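Local coordinates for protein intimin (Escherichia coli, PDB 1F00) that serves as a bacterial adhesin of enteropathogenic strains, whose C-terminal immunoglobulin-like and lectin-like fragment binds the intimin receptor delivered to the host cell, at residues A[22-27]-A[58-63]; A[122-127]-A[154-159]; A[70-75]-A[88-93]; A[114-119]-A[221-226]. All blocks are in the same frame, centred on the assembly; numbering follows the deposited sequence.

Contact 1: A[22-27]-A[58-63]; sequences TYTVKV and NGYAKV
Tyr23, Val25 and Val27 are bonded through their backbones to Val63, Ala61 and Gly59, which joins two antiparallel strands of the first immunoglobulin-like domain. Tyr23 and Val63 exchange a pair of N-H...O bonds, as do Val25 and Ala61, and Val27 N adds a fifth to Gly59 O at 2.7 Å. Gly59, at positive phi (85°) just ahead of strand 60-63, has no CB and can sit close against Val27 O. CA-H...O contacts fill in between the bonds, such as Tyr60 CA to Val25 O at 3.2 Å.

The apolar contacts lie on the face of Tyr23, Val25, Ala61 and Val63. Val25 has CG1 anti to its carbonyl carbon (chi1 -66°), which places CG2 between N and the carbonyl carbon, and Val25 CG2 presses on Ala61 CB at a tight 3.5 Å. Tyr23 CB and Val63 CG2 meet more loosely, 4.2 Å apart.

The other face is mixed. Lys26, fully extended, lays its methylenes over the Tyr60 ring in a CH-pi contact, Lys26 CG standing 4.3 Å from the centroid and offset toward the rim. Thr24 CG2 reaches Tyr60 CD2 obliquely at 3.7 Å. Lys62 bends at its last two torsions and brings NZ to Thr24 OG1, a weak hydrogen bond of 3.3 Å. Lys62 CG packs on Thr22 OG1 at 3.4 Å, a buried hydroxyl with no polar partner in the model.

Strand 21-29 also pairs with strand 2-8. On their buried face, Val25 and Val63 rest on Phe41 of strand 38-43, part of the facing sheet, while Tyr23 extends to Leu65 and Ala88.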
loop_
_atom_site.group_PDB
_atom_site.type_symbol
_atom_site.label_atom_id
_atom_site.label_comp_id
_atom_site.label_asym_id
_atom_site.label_seq_id
_atom_site.Cartn_x
_atom_site.Cartn_y
_atom_site.Cartn_z
ATOM N N THR A 22 -4.970 13.870 -25.856
ATOM C CA THR A 22 -5.268 14.300 -27.208
ATOM C C THR A 22 -5.831 15.714 -27.236
ATOM O O THR A 22 -6.772 16.047 -26.512
ATOM C CB THR A 22 -6.231 13.307 -27.931
ATOM O OG1 THR A 22 -6.894 13.971 -29.016
ATOM C CG2 THR A 22 -7.249 12.749 -26.985
ATOM N N TYR A 23 -5.208 16.547 -28.060
ATOM C CA TYR A 23 -5.619 17.931 -28.220
ATOM C C TYR A 23 -6.420 18.068 -29.501
ATOM O O TYR A 23 -6.054 17.513 -30.539
ATOM C CB TYR A 23 -4.394 18.850 -28.284
ATOM C CG TYR A 23 -3.614 18.934 -26.995
ATOM C CD1 TYR A 23 -2.740 17.917 -26.616
ATOM C CD2 TYR A 23 -3.765 20.026 -26.142
ATOM C CE1 TYR A 23 -2.034 17.988 -25.419
ATOM C CE2 TYR A 23 -3.069 20.106 -24.948
ATOM C CZ TYR A 23 -2.204 19.084 -24.591
ATOM O OH TYR A 23 -1.501 19.165 -23.414
ATOM N N THR A 24 -7.519 18.803 -29.428
ATOM C CA THR A 24 -8.348 19.005 -30.599
ATOM C C THR A 24 -8.564 20.495 -30.833
ATOM O O THR A 24 -9.019 21.212 -29.943
ATOM C CB THR A 24 -9.717 18.305 -30.442
ATOM O OG1 THR A 24 -9.516 16.908 -30.173
ATOM C CG2 THR A 24 -10.534 18.451 -31.721
ATOM N N VAL A 25 -8.206 20.962 -32.025
ATOM C CA VAL A 25 -8.395 22.365 -32.370
ATOM C C VAL A 25 -9.403 22.471 -33.502
ATOM O O VAL A 25 -9.619 21.520 -34.254
ATOM C CB VAL A 25 -7.079 23.042 -32.830
ATOM C CG1 VAL A 25 -6.097 23.118 -31.680
ATOM C CG2 VAL A 25 -6.478 22.281 -34.000
ATOM N N LYS A 26 -10.034 23.633 -33.609
ATOM C CA LYS A 26 -11.003 23.865 -34.667
ATOM C C LYS A 26 -10.625 25.180 -35.329
ATOM O O LYS A 26 -10.394 26.181 -34.649
ATOM C CB LYS A 26 -12.418 23.945 -34.092
ATOM C CG LYS A 26 -13.499 24.121 -35.144
ATOM C CD LYS A 26 -14.889 24.099 -34.535
ATOM C CE LYS A 26 -15.955 24.194 -35.618
ATOM N NZ LYS A 26 -17.337 24.131 -35.071
ATOM N N VAL A 27 -10.523 25.162 -36.654
ATOM C CA VAL A 27 -10.179 26.358 -37.411
ATOM C C VAL A 27 -11.443 26.855 -38.096
ATOM O O VAL A 27 -12.142 26.093 -38.763
ATOM C CB VAL A 27 -9.095 26.060 -38.464
ATOM C CG1 VAL A 27 -8.802 27.304 -39.282
ATOM C CG2 VAL A 27 -7.831 25.576 -37.775
ATOM N N ASN A 58 -14.555 19.544 -41.417
ATOM C CA ASN A 58 -15.329 20.129 -40.332
ATOM C C ASN A 58 -14.488 21.142 -39.563
ATOM O O ASN A 58 -14.953 21.731 -38.590
ATOM C CB ASN A 58 -15.827 19.038 -39.385
ATOM C CG ASN A 58 -17.101 18.377 -39.877
ATOM O OD1 ASN A 58 -17.492 17.316 -39.386
ATOM N ND2 ASN A 58 -17.765 19.007 -40.840
ATOM N N GLY A 59 -13.249 21.330 -40.006
ATOM C CA GLY A 59 -12.361 22.286 -39.369
ATOM C C GLY A 59 -11.586 21.788 -38.163
ATOM O O GLY A 59 -10.944 22.584 -37.474
ATOM N N TYR A 60 -11.624 20.484 -37.904
ATOM C CA TYR A 60 -10.915 19.925 -36.758
ATOM C C TYR A 60 -9.556 19.314 -37.084
ATOM O O TYR A 60 -9.359 18.736 -38.150
ATOM C CB TYR A 60 -11.776 18.872 -36.060
ATOM C CG TYR A 60 -13.019 19.418 -35.397
ATOM C CD1 TYR A 60 -14.258 19.357 -36.032
ATOM C CD2 TYR A 60 -12.960 19.986 -34.123
ATOM C CE1 TYR A 60 -15.408 19.845 -35.413
ATOM C CE2 TYR A 60 -14.102 20.477 -33.499
ATOM C CZ TYR A 60 -15.322 20.402 -34.147
ATOM O OH TYR A 60 -16.454 20.884 -33.531
ATOM N N ALA A 61 -8.622 19.453 -36.146
ATOM C CA ALA A 61 -7.271 18.914 -36.275
ATOM C C ALA A 61 -6.930 18.317 -34.913
ATOM O O ALA A 61 -7.278 18.884 -33.875
ATOM C CB ALA A 61 -6.289 20.016 -36.629
ATOM N N LYS A 62 -6.239 17.185 -34.911
ATOM C CA LYS A 62 -5.920 16.515 -33.658
ATOM C C LYS A 62 -4.510 15.941 -33.577
ATOM O O LYS A 62 -3.950 15.503 -34.576
ATOM C CB LYS A 62 -6.950 15.407 -33.439
ATOM C CG LYS A 62 -6.606 14.375 -32.391
ATOM C CD LYS A 62 -7.623 13.233 -32.402
ATOM C CE LYS A 62 -8.995 13.669 -31.889
ATOM N NZ LYS A 62 -9.635 14.740 -32.706
ATOM N N VAL A 63 -3.949 15.955 -32.370
ATOM C CA VAL A 63 -2.615 15.417 -32.105
ATOM C C VAL A 63 -2.576 14.905 -30.663
ATOM O O VAL A 63 -3.393 15.311 -29.838
ATOM C CB VAL A 63 -1.519 16.486 -32.279
ATOM C CG1 VAL A 63 -1.494 16.980 -33.717
ATOM C CG2 VAL A 63 -1.761 17.640 -31.315
#

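Contact 2: A[122-127]-A[154-159]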
loop_
_atom_site.group_PDB
_atom_site.type_symbol
_atom_site.label_atom_id
_atom_site.label_comp_id
_atom_site.label_asym_id
_atom_site.label_seq_id
_atom_site.Cartn_x
_atom_site.Cartn_y
_atom_site.Cartn_z
ATOM N N TYR A 122 -2.713 -8.200 15.054
ATOM C CA TYR A 122 -2.787 -6.760 15.260
ATOM C C TYR A 122 -1.419 -6.100 15.178
ATOM O O TYR A 122 -1.231 -4.971 15.622
ATOM C CB TYR A 122 -3.483 -6.449 16.592
ATOM C CG TYR A 122 -4.886 -7.019 16.627
ATOM C CD1 TYR A 122 -5.347 -7.740 17.727
ATOM C CD2 TYR A 122 -5.731 -6.894 15.521
ATOM C CE1 TYR A 122 -6.613 -8.333 17.722
ATOM C CE2 TYR A 122 -6.995 -7.480 15.504
ATOM C CZ TYR A 122 -7.429 -8.198 16.605
ATOM O OH TYR A 122 -8.674 -8.783 16.589
ATOM N N GLY A 123 -0.460 -6.827 14.612
ATOM C CA GLY A 123 0.858 -6.263 14.407
ATOM C C GLY A 123 0.616 -5.224 13.325
ATOM O O GLY A 123 -0.373 -5.325 12.589
ATOM N N GLN A 124 1.490 -4.228 13.215
ATOM C CA GLN A 124 1.299 -3.183 12.219
ATOM C C GLN A 124 2.525 -2.901 11.353
ATOM O O GLN A 124 3.658 -2.931 11.830
ATOM C CB GLN A 124 0.855 -1.899 12.923
ATOM C CG GLN A 124 -0.465 -2.048 13.660
ATOM C CD GLN A 124 -0.763 -0.877 14.567
ATOM O OE1 GLN A 124 -0.002 -0.585 15.493
ATOM N NE2 GLN A 124 -1.876 -0.201 14.313
ATOM N N VAL A 125 2.284 -2.634 10.072
ATOM C CA VAL A 125 3.359 -2.322 9.139
ATOM C C VAL A 125 2.994 -1.075 8.339
ATOM O O VAL A 125 1.814 -0.760 8.166
ATOM C CB VAL A 125 3.628 -3.488 8.155
ATOM C CG1 VAL A 125 3.956 -4.751 8.929
ATOM C CG2 VAL A 125 2.419 -3.711 7.240
ATOM N N ASN A 126 4.008 -0.347 7.879
ATOM C CA ASN A 126 3.767 0.850 7.085
ATOM C C ASN A 126 4.081 0.590 5.615
ATOM O O ASN A 126 5.173 0.131 5.278
ATOM C CB ASN A 126 4.629 2.025 7.566
ATOM C CG ASN A 126 4.232 2.525 8.947
ATOM O OD1 ASN A 126 3.051 2.601 9.282
ATOM N ND2 ASN A 126 5.227 2.890 9.747
ATOM N N LEU A 127 3.116 0.869 4.745
ATOM C CA LEU A 127 3.317 0.706 3.309
ATOM C C LEU A 127 3.609 2.088 2.743
ATOM O O LEU A 127 2.940 3.059 3.099
ATOM C CB LEU A 127 2.061 0.153 2.625
ATOM C CG LEU A 127 1.514 -1.209 3.063
ATOM C CD1 LEU A 127 0.493 -1.679 2.036
ATOM C CD2 LEU A 127 2.638 -2.223 3.184
ATOM N N GLN A 154 -0.777 2.854 6.927
ATOM C CA GLN A 154 -0.388 1.893 7.946
ATOM C C GLN A 154 -1.402 0.758 7.966
ATOM O O GLN A 154 -2.612 0.982 8.074
ATOM C CB GLN A 154 -0.314 2.558 9.321
ATOM C CG GLN A 154 0.128 1.618 10.429
ATOM C CD GLN A 154 0.516 2.366 11.687
ATOM O OE1 GLN A 154 1.621 2.921 11.785
ATOM N NE2 GLN A 154 -0.395 2.404 12.651
ATOM N N VAL A 155 -0.899 -0.464 7.852
ATOM C CA VAL A 155 -1.748 -1.648 7.839
ATOM C C VAL A 155 -1.714 -2.410 9.157
ATOM O O VAL A 155 -0.670 -2.527 9.789
ATOM C CB VAL A 155 -1.313 -2.623 6.721
ATOM C CG1 VAL A 155 -2.151 -3.913 6.798
ATOM C CG2 VAL A 155 -1.473 -1.956 5.356
ATOM N N THR A 156 -2.871 -2.923 9.565
ATOM C CA THR A 156 -2.966 -3.717 10.779
ATOM C C THR A 156 -3.425 -5.111 10.359
ATOM O O THR A 156 -4.487 -5.266 9.768
ATOM C CB THR A 156 -3.981 -3.125 11.775
ATOM O OG1 THR A 156 -3.562 -1.809 12.159
ATOM C CG2 THR A 156 -4.085 -4.001 13.014
ATOM N N LEU A 157 -2.608 -6.116 10.651
ATOM C CA LEU A 157 -2.933 -7.497 10.304
ATOM C C LEU A 157 -3.894 -8.071 11.343
ATOM O O LEU A 157 -3.630 -8.001 12.542
ATOM C CB LEU A 157 -1.645 -8.318 10.240
ATOM C CG LEU A 157 -0.633 -7.761 9.231
ATOM C CD1 LEU A 157 0.645 -8.565 9.293
ATOM C CD2 LEU A 157 -1.223 -7.803 7.820
ATOM N N LYS A 158 -4.998 -8.656 10.889
ATOM C CA LYS A 158 -6.000 -9.173 11.816
ATOM C C LYS A 158 -6.281 -10.675 11.797
ATOM O O LYS A 158 -6.297 -11.315 12.851
ATOM C CB LYS A 158 -7.300 -8.404 11.603
ATOM C CG LYS A 158 -7.088 -6.901 11.647
ATOM C CD LYS A 158 -8.212 -6.136 10.987
ATOM C CE LYS A 158 -9.406 -5.956 11.890
ATOM N NZ LYS A 158 -10.433 -5.090 11.219
ATOM N N GLU A 159 -6.512 -11.243 10.615
ATOM C CA GLU A 159 -6.808 -12.673 10.524
ATOM C C GLU A 159 -6.089 -13.339 9.353
ATOM O O GLU A 159 -5.753 -12.692 8.360
ATOM C CB GLU A 159 -8.317 -12.887 10.366
ATOM C CG GLU A 159 -9.185 -12.322 11.495
ATOM C CD GLU A 159 -9.067 -13.101 12.800
ATOM O OE1 GLU A 159 -8.555 -14.241 12.786
ATOM O OE2 GLU A 159 -9.506 -12.572 13.844
HETATM O O HOH W 1 -9.809 -9.883 14.130
#
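Tyr122 and Gly123 bond to Leu157, and Val125 to Val155, so that 122-127 and 154-159 run antiparallel with strand directions 154° apart. Val125 and Val155 form a hydrogen-bonded pair, Val155 N giving the shorter bond, 2.7 Å to Val125 O. Leu157 N reaches Gly123 O at 3.1 Å. Beyond it, Tyr122 has positive phi, and its N makes a bent bond (139°) to Leu157 O.

On the polar face, Gln124 and Thr156 lie side by side and point the same way; Gln124 NE2 donates to Thr156 OG1 at 3.2 Å, with the hydroxyl near the amide plane. Asn126 and Gln154 cross beside them, and Asn126 ND2 bonds to Glu105. The opposite face is aliphatic: Val125 CG2 meets Val155 CB at 3.9 Å, and Val155 CG2 packs against Leu127 CG at 3.8 Å.

The Tyr122 ring turns its edge to Lys158, Tyr122 CE2 lying 3.9 Å from Lys158 CG, while Lys158 NZ bonds to Pro143 O. At the far end of the ring, a water joins Tyr122 OH to Glu159 and donates to Glu159 OE2 over 2.7 Å.

The chemistry is thus two-sided. The face of Gln124 and Thr156 carries an amide-to-hydroxyl bond, and a water links phenol and carboxylate at the end of this bacterial Ig-like strand pair, whereas the aliphatic face supplies Val125 and Leu157 to Trp224 of the lectin-domain helix 214-224.

Contact 3: A[70-75]-A[88-93]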
loop_
_atom_site.group_PDB
_atom_site.type_symbol
_atom_site.label_atom_id
_atom_site.label_comp_id
_atom_site.label_asym_id
_atom_site.label_seq_id
_atom_site.Cartn_x
_atom_site.Cartn_y
_atom_site.Cartn_z
ATOM N N PRO A 70 7.748 13.533 -15.449
ATOM C CA PRO A 70 6.619 14.257 -14.858
ATOM C C PRO A 70 6.798 15.767 -14.965
ATOM O O PRO A 70 7.916 16.253 -15.144
ATOM C CB PRO A 70 6.641 13.784 -13.409
ATOM C CG PRO A 70 8.110 13.650 -13.151
ATOM C CD PRO A 70 8.590 12.933 -14.397
ATOM N N GLY A 71 5.698 16.505 -14.856
ATOM C CA GLY A 71 5.773 17.953 -14.931
ATOM C C GLY A 71 4.624 18.583 -15.688
ATOM O O GLY A 71 3.838 17.886 -16.333
ATOM N N LYS A 72 4.508 19.905 -15.599
ATOM C CA LYS A 72 3.449 20.603 -16.313
ATOM C C LYS A 72 3.862 20.716 -17.776
ATOM O O LYS A 72 5.032 20.950 -18.083
ATOM C CB LYS A 72 3.228 22.010 -15.746
ATOM C CG LYS A 72 2.714 22.057 -14.316
ATOM C CD LYS A 72 2.193 23.451 -13.987
ATOM C CE LYS A 72 1.735 23.558 -12.542
ATOM N NZ LYS A 72 2.879 23.456 -11.593
ATOM N N SER A 73 2.899 20.545 -18.672
ATOM C CA SER A 73 3.167 20.633 -20.100
ATOM C C SER A 73 2.221 21.637 -20.750
ATOM O O SER A 73 1.015 21.633 -20.490
ATOM C CB SER A 73 2.995 19.261 -20.757
ATOM O OG SER A 73 3.339 19.309 -22.130
ATOM N N LEU A 74 2.776 22.501 -21.592
ATOM C CA LEU A 74 1.982 23.507 -22.280
ATOM C C LEU A 74 2.092 23.378 -23.789
ATOM O O LEU A 74 3.147 23.632 -24.375
ATOM C CB LEU A 74 2.411 24.910 -21.850
ATOM C CG LEU A 74 1.732 26.058 -22.604
ATOM C CD1 LEU A 74 0.219 25.846 -22.668
ATOM C CD2 LEU A 74 2.074 27.367 -21.906
ATOM N N VAL A 75 0.993 22.967 -24.410
ATOM C CA VAL A 75 0.936 22.803 -25.854
ATOM C C VAL A 75 0.386 24.069 -26.510
ATOM O O VAL A 75 -0.527 24.713 -25.984
ATOM C CB VAL A 75 0.040 21.611 -26.239
ATOM C CG1 VAL A 75 -0.168 21.571 -27.742
ATOM C CG2 VAL A 75 0.681 20.311 -25.764
ATOM N N ALA A 88 -2.868 26.133 -25.384
ATOM C CA ALA A 88 -3.911 25.178 -25.045
ATOM C C ALA A 88 -3.989 25.096 -23.528
ATOM O O ALA A 88 -3.140 25.648 -22.825
ATOM C CB ALA A 88 -3.569 23.806 -25.620
ATOM N N PRO A 89 -5.023 24.424 -22.999
ATOM C CA PRO A 89 -5.124 24.314 -21.542
ATOM C C PRO A 89 -3.873 23.586 -21.051
ATOM O O PRO A 89 -3.350 22.709 -21.741
ATOM C CB PRO A 89 -6.386 23.475 -21.350
ATOM C CG PRO A 89 -7.216 23.843 -22.542
ATOM C CD PRO A 89 -6.211 23.855 -23.658
ATOM N N GLU A 90 -3.388 23.955 -19.874
ATOM C CA GLU A 90 -2.204 23.325 -19.312
ATOM C C GLU A 90 -2.556 21.925 -18.809
ATOM O O GLU A 90 -3.670 21.692 -18.333
ATOM C CB GLU A 90 -1.675 24.177 -18.159
ATOM C CG GLU A 90 -0.324 23.758 -17.626
ATOM C CD GLU A 90 0.111 24.623 -16.460
ATOM O OE1 GLU A 90 -0.544 24.565 -15.400
ATOM O OE2 GLU A 90 1.101 25.367 -16.608
ATOM N N VAL A 91 -1.612 20.995 -18.922
ATOM C CA VAL A 91 -1.832 19.622 -18.467
ATOM C C VAL A 91 -0.639 19.173 -17.629
ATOM O O VAL A 91 0.407 19.828 -17.630
ATOM C CB VAL A 91 -1.999 18.642 -19.660
ATOM C CG1 VAL A 91 -3.109 19.125 -20.579
ATOM C CG2 VAL A 91 -0.678 18.512 -20.425
ATOM N N GLU A 92 -0.789 18.061 -16.913
ATOM C CA GLU A 92 0.301 17.562 -16.081
ATOM C C GLU A 92 0.543 16.062 -16.200
ATOM O O GLU A 92 -0.399 15.262 -16.210
ATOM C CB GLU A 92 0.031 17.869 -14.609
ATOM C CG GLU A 92 -0.426 19.278 -14.311
ATOM C CD GLU A 92 -0.764 19.454 -12.849
ATOM O OE1 GLU A 92 0.168 19.649 -12.039
ATOM O OE2 GLU A 92 -1.963 19.376 -12.507
ATOM N N PHE A 93 1.814 15.685 -16.283
ATOM C CA PHE A 93 2.176 14.282 -16.338
ATOM C C PHE A 93 2.733 13.920 -14.970
ATOM O O PHE A 93 3.439 14.719 -14.343
ATOM C CB PHE A 93 3.218 14.021 -17.429
ATOM C CG PHE A 93 2.664 14.116 -18.820
ATOM C CD1 PHE A 93 2.610 15.340 -19.482
ATOM C CD2 PHE A 93 2.153 12.985 -19.455
ATOM C CE1 PHE A 93 2.054 15.439 -20.753
ATOM C CE2 PHE A 93 1.594 13.073 -20.725
ATOM C CZ PHE A 93 1.543 14.303 -21.376
HETATM O O HOH W 2 -0.888 21.649 -22.429
#
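Lys72 and Glu90 cross on the surface of the first immunoglobulin-like domain, where strand 71-79 pairs antiparallel with the chain of strand 91-94. The latter also runs parallel to strand 12-14, an arrangement that recalls the A' and G strands of immunoglobulin folds. Gly71 with Phe93 and Ser73 with Val91 are the hydrogen-bonded pairs, and one further bond runs from Ala88 N to Val75 O.

Glu90 holds CG anti to its backbone N (chi1 -171°) and, extended, lays its carboxylate against the Lys72 methylenes, Glu90 OE1 lying 3.3 Å from Lys72 CD. The lysine bends at its last torsion and Lys72 NZ stands off, 5.2 Å from Glu90 OE1. Glu92 runs alongside the same chain, Glu92 OE1 being 4.7 Å from Lys72 NZ. Attraction between these opposite charges is therefore probably long-range, without a salt bridge.

The other face is buried. Ser73 has OG anti to its backbone N (chi1 -176°), and the hydroxyl bonds to Leu45 O, while Ser73 CB lies in plane at the edge of the Phe93 ring, 3.9 Å from Phe93 CE1. Ser73 CB also meets Val91 CG2 at 3.8 Å. Phe93 and Val75 continue onto Leu65 of strand 60-66. Farther along, Leu74 swings CD1 to within 3.4 Å of Ala88 O.

Between Ser73 and Val75 the facing chain carries one extra residue, and a water fills the break in the pairing. It accepts from Val75 N at 3.0 Å and donates to Pro89 O, and its other hydrogen goes to Ser73 O at 2.7 Å.

Contact 4: A[114-119]-A[221-226]; sequences KLPTVW and FKAWGA
Trp224 meets Pro116 with a face of its indole and Val118 O with its NE1 edge, at the C-terminal end of helix 214-224 of the C-type lectin-like domain. The partner chain leads into strand 118-120, which runs parallel to strand 184-190 at the margin of a small mixed sheet.

Face and edge of this indole do different work. With CG anti to its carbonyl carbon (chi1 -58°), Trp224 swings the ring system across to 114-119. Trp224 NE1 donates to Val118 O at 2.8 Å, nearly straight (169°) and with the oxygen in the ring plane. This bond directs the NE1 edge at the carbonyl, while Pro116 on one face restricts rotation about the N-H axis. The proline lies toward the rim, Pro116 CG 3.9 Å from Trp224 CZ2. It also reaches back to the helix, where Pro116 CB meets Ala223 CB at 4.2 Å.

Trp119 is the second indole. Trp119 CD1 approaches Trp224 CZ2 obliquely at 4.3 Å. Trp119 turns NE1 back to Pro116 O at 2.9 Å, a bent bond (131°) with the oxygen in its ring plane. One proline thus serves both tryptophans, by its carbonyl and by its ring. Trp119 also touches Leu157, so this contact joins the lectin-like domain to the adjoining Ig-like sheet.

Trp224 O bonds to Tyr230 OH where the helix stops. Gly225, at positive phi, takes the chain off it: Gly225 N bonds to Phe221 O at 2.6 Å, and its CA sits over the centre of the Phe221 ring.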
loop_
_atom_site.group_PDB
_atom_site.type_symbol
_atom_site.label_atom_id
_atom_site.label_comp_id
_atom_site.label_asym_id
_atom_site.label_seq_id
_atom_site.Cartn_x
_atom_site.Cartn_y
_atom_site.Cartn_z
ATOM N N LYS A 114 10.167 -7.640 3.273
ATOM C CA LYS A 114 8.933 -8.263 2.818
ATOM C C LYS A 114 8.011 -8.435 4.021
ATOM O O LYS A 114 8.453 -8.345 5.162
ATOM C CB LYS A 114 9.219 -9.634 2.203
ATOM C CG LYS A 114 10.040 -9.601 0.926
ATOM C CD LYS A 114 10.026 -10.976 0.270
ATOM C CE LYS A 114 10.672 -10.964 -1.106
ATOM N NZ LYS A 114 10.422 -12.259 -1.817
ATOM N N LEU A 115 6.730 -8.681 3.770
ATOM C CA LEU A 115 5.778 -8.879 4.859
ATOM C C LEU A 115 6.066 -10.221 5.520
ATOM O O LEU A 115 6.168 -11.237 4.840
ATOM C CB LEU A 115 4.344 -8.896 4.319
ATOM C CG LEU A 115 3.279 -8.993 5.410
ATOM C CD1 LEU A 115 3.161 -7.638 6.104
ATOM C CD2 LEU A 115 1.948 -9.394 4.811
ATOM N N PRO A 116 6.189 -10.250 6.856
ATOM C CA PRO A 116 6.465 -11.522 7.534
ATOM C C PRO A 116 5.362 -12.542 7.233
ATOM O O PRO A 116 4.224 -12.160 6.950
ATOM C CB PRO A 116 6.493 -11.129 9.012
ATOM C CG PRO A 116 6.953 -9.706 8.976
ATOM C CD PRO A 116 6.159 -9.137 7.821
ATOM N N THR A 117 5.707 -13.827 7.280
ATOM C CA THR A 117 4.742 -14.893 7.025
ATOM C C THR A 117 4.214 -15.459 8.339
ATOM O O THR A 117 3.447 -16.423 8.352
ATOM C CB THR A 117 5.363 -16.030 6.209
ATOM O OG1 THR A 117 6.506 -16.542 6.898
ATOM C CG2 THR A 117 5.774 -15.526 4.832
ATOM N N VAL A 118 4.663 -14.861 9.441
ATOM C CA VAL A 118 4.219 -15.222 10.788
ATOM C C VAL A 118 3.702 -13.896 11.330
ATOM O O VAL A 118 4.448 -12.919 11.421
ATOM C CB VAL A 118 5.382 -15.730 11.665
ATOM C CG1 VAL A 118 4.871 -16.092 13.049
ATOM C CG2 VAL A 118 6.017 -16.944 11.015
ATOM N N TRP A 119 2.421 -13.843 11.669
ATOM C CA TRP A 119 1.843 -12.585 12.126
ATOM C C TRP A 119 1.439 -12.487 13.577
ATOM O O TRP A 119 0.658 -13.301 14.069
ATOM C CB TRP A 119 0.576 -12.238 11.342
ATOM C CG TRP A 119 0.672 -12.133 9.862
ATOM C CD1 TRP A 119 1.796 -12.155 9.090
ATOM C CD2 TRP A 119 -0.431 -11.966 8.966
ATOM N NE1 TRP A 119 1.460 -12.012 7.760
ATOM C CE2 TRP A 119 0.096 -11.895 7.658
ATOM C CE3 TRP A 119 -1.818 -11.868 9.145
ATOM C CZ2 TRP A 119 -0.716 -11.734 6.530
ATOM C CZ3 TRP A 119 -2.627 -11.706 8.023
ATOM C CH2 TRP A 119 -2.070 -11.643 6.731
ATOM N N PHE A 221 9.049 -12.550 17.934
ATOM C CA PHE A 221 9.714 -11.332 18.402
ATOM C C PHE A 221 10.743 -10.884 17.356
ATOM O O PHE A 221 10.907 -9.694 17.093
ATOM C CB PHE A 221 10.419 -11.596 19.737
ATOM C CG PHE A 221 11.076 -10.375 20.328
ATOM C CD1 PHE A 221 10.360 -9.507 21.142
ATOM C CD2 PHE A 221 12.402 -10.074 20.033
ATOM C CE1 PHE A 221 10.955 -8.346 21.658
ATOM C CE2 PHE A 221 13.009 -8.917 20.541
ATOM C CZ PHE A 221 12.284 -8.053 21.353
ATOM N N LYS A 222 11.428 -11.853 16.760
ATOM C CA LYS A 222 12.431 -11.577 15.735
ATOM C C LYS A 222 11.828 -10.760 14.592
ATOM O O LYS A 222 12.431 -9.804 14.097
ATOM C CB LYS A 222 12.980 -12.896 15.187
ATOM C CG LYS A 222 14.070 -12.740 14.143
ATOM C CD LYS A 222 14.490 -14.094 13.566
ATOM C CE LYS A 222 14.896 -15.075 14.666
ATOM N NZ LYS A 222 15.983 -14.547 15.541
ATOM N N ALA A 223 10.621 -11.127 14.185
ATOM C CA ALA A 223 9.961 -10.427 13.092
ATOM C C ALA A 223 9.277 -9.121 13.494
ATOM O O ALA A 223 9.366 -8.132 12.772
ATOM C CB ALA A 223 8.944 -11.354 12.424
ATOM N N TRP A 224 8.604 -9.112 14.641
ATOM C CA TRP A 224 7.873 -7.929 15.075
ATOM C C TRP A 224 8.458 -7.062 16.182
ATOM O O TRP A 224 8.033 -5.921 16.353
ATOM C CB TRP A 224 6.452 -8.339 15.480
ATOM C CG TRP A 224 5.735 -8.998 14.368
ATOM C CD1 TRP A 224 5.691 -10.337 14.093
ATOM C CD2 TRP A 224 5.044 -8.343 13.304
ATOM N NE1 TRP A 224 5.015 -10.556 12.909
ATOM C CE2 TRP A 224 4.608 -9.348 12.407
ATOM C CE3 TRP A 224 4.754 -7.002 13.017
ATOM C CZ2 TRP A 224 3.896 -9.051 11.244
ATOM C CZ3 TRP A 224 4.048 -6.707 11.858
ATOM C CH2 TRP A 224 3.627 -7.728 10.985
ATOM N N GLY A 225 9.416 -7.587 16.934
ATOM C CA GLY A 225 9.971 -6.813 18.033
ATOM C C GLY A 225 8.985 -6.789 19.194
ATOM O O GLY A 225 7.947 -7.454 19.144
ATOM N N ALA A 226 9.297 -6.025 20.238
ATOM C CA ALA A 226 8.432 -5.931 21.416
ATOM C C ALA A 226 6.964 -5.668 21.046
ATOM O O ALA A 226 6.644 -4.659 20.424
ATOM C CB ALA A 226 8.947 -4.834 22.346
#

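How the contacts relate
Contacts 1 and 3 belong to one immunoglobulin-like domain, and each pairs strands within one of its two sheets, which meet where the Tyr23 ring packs on Val75, Ala88 and Val91. Contacts 2 and 4 also touch, for instance through Leu157 and Trp119, but across the junction of an Ig-like sheet and the lectin-like domain. The two groups do not touch: even contacts 2 and 3, their closest members, are about 20 Å apart at their nearest atoms. Contacts 1, 2 and 3 are antiparallel strand pairs, each with a buried face and a more exposed polar one. Contact 4 has a smaller interface and relies on indoles and a proline.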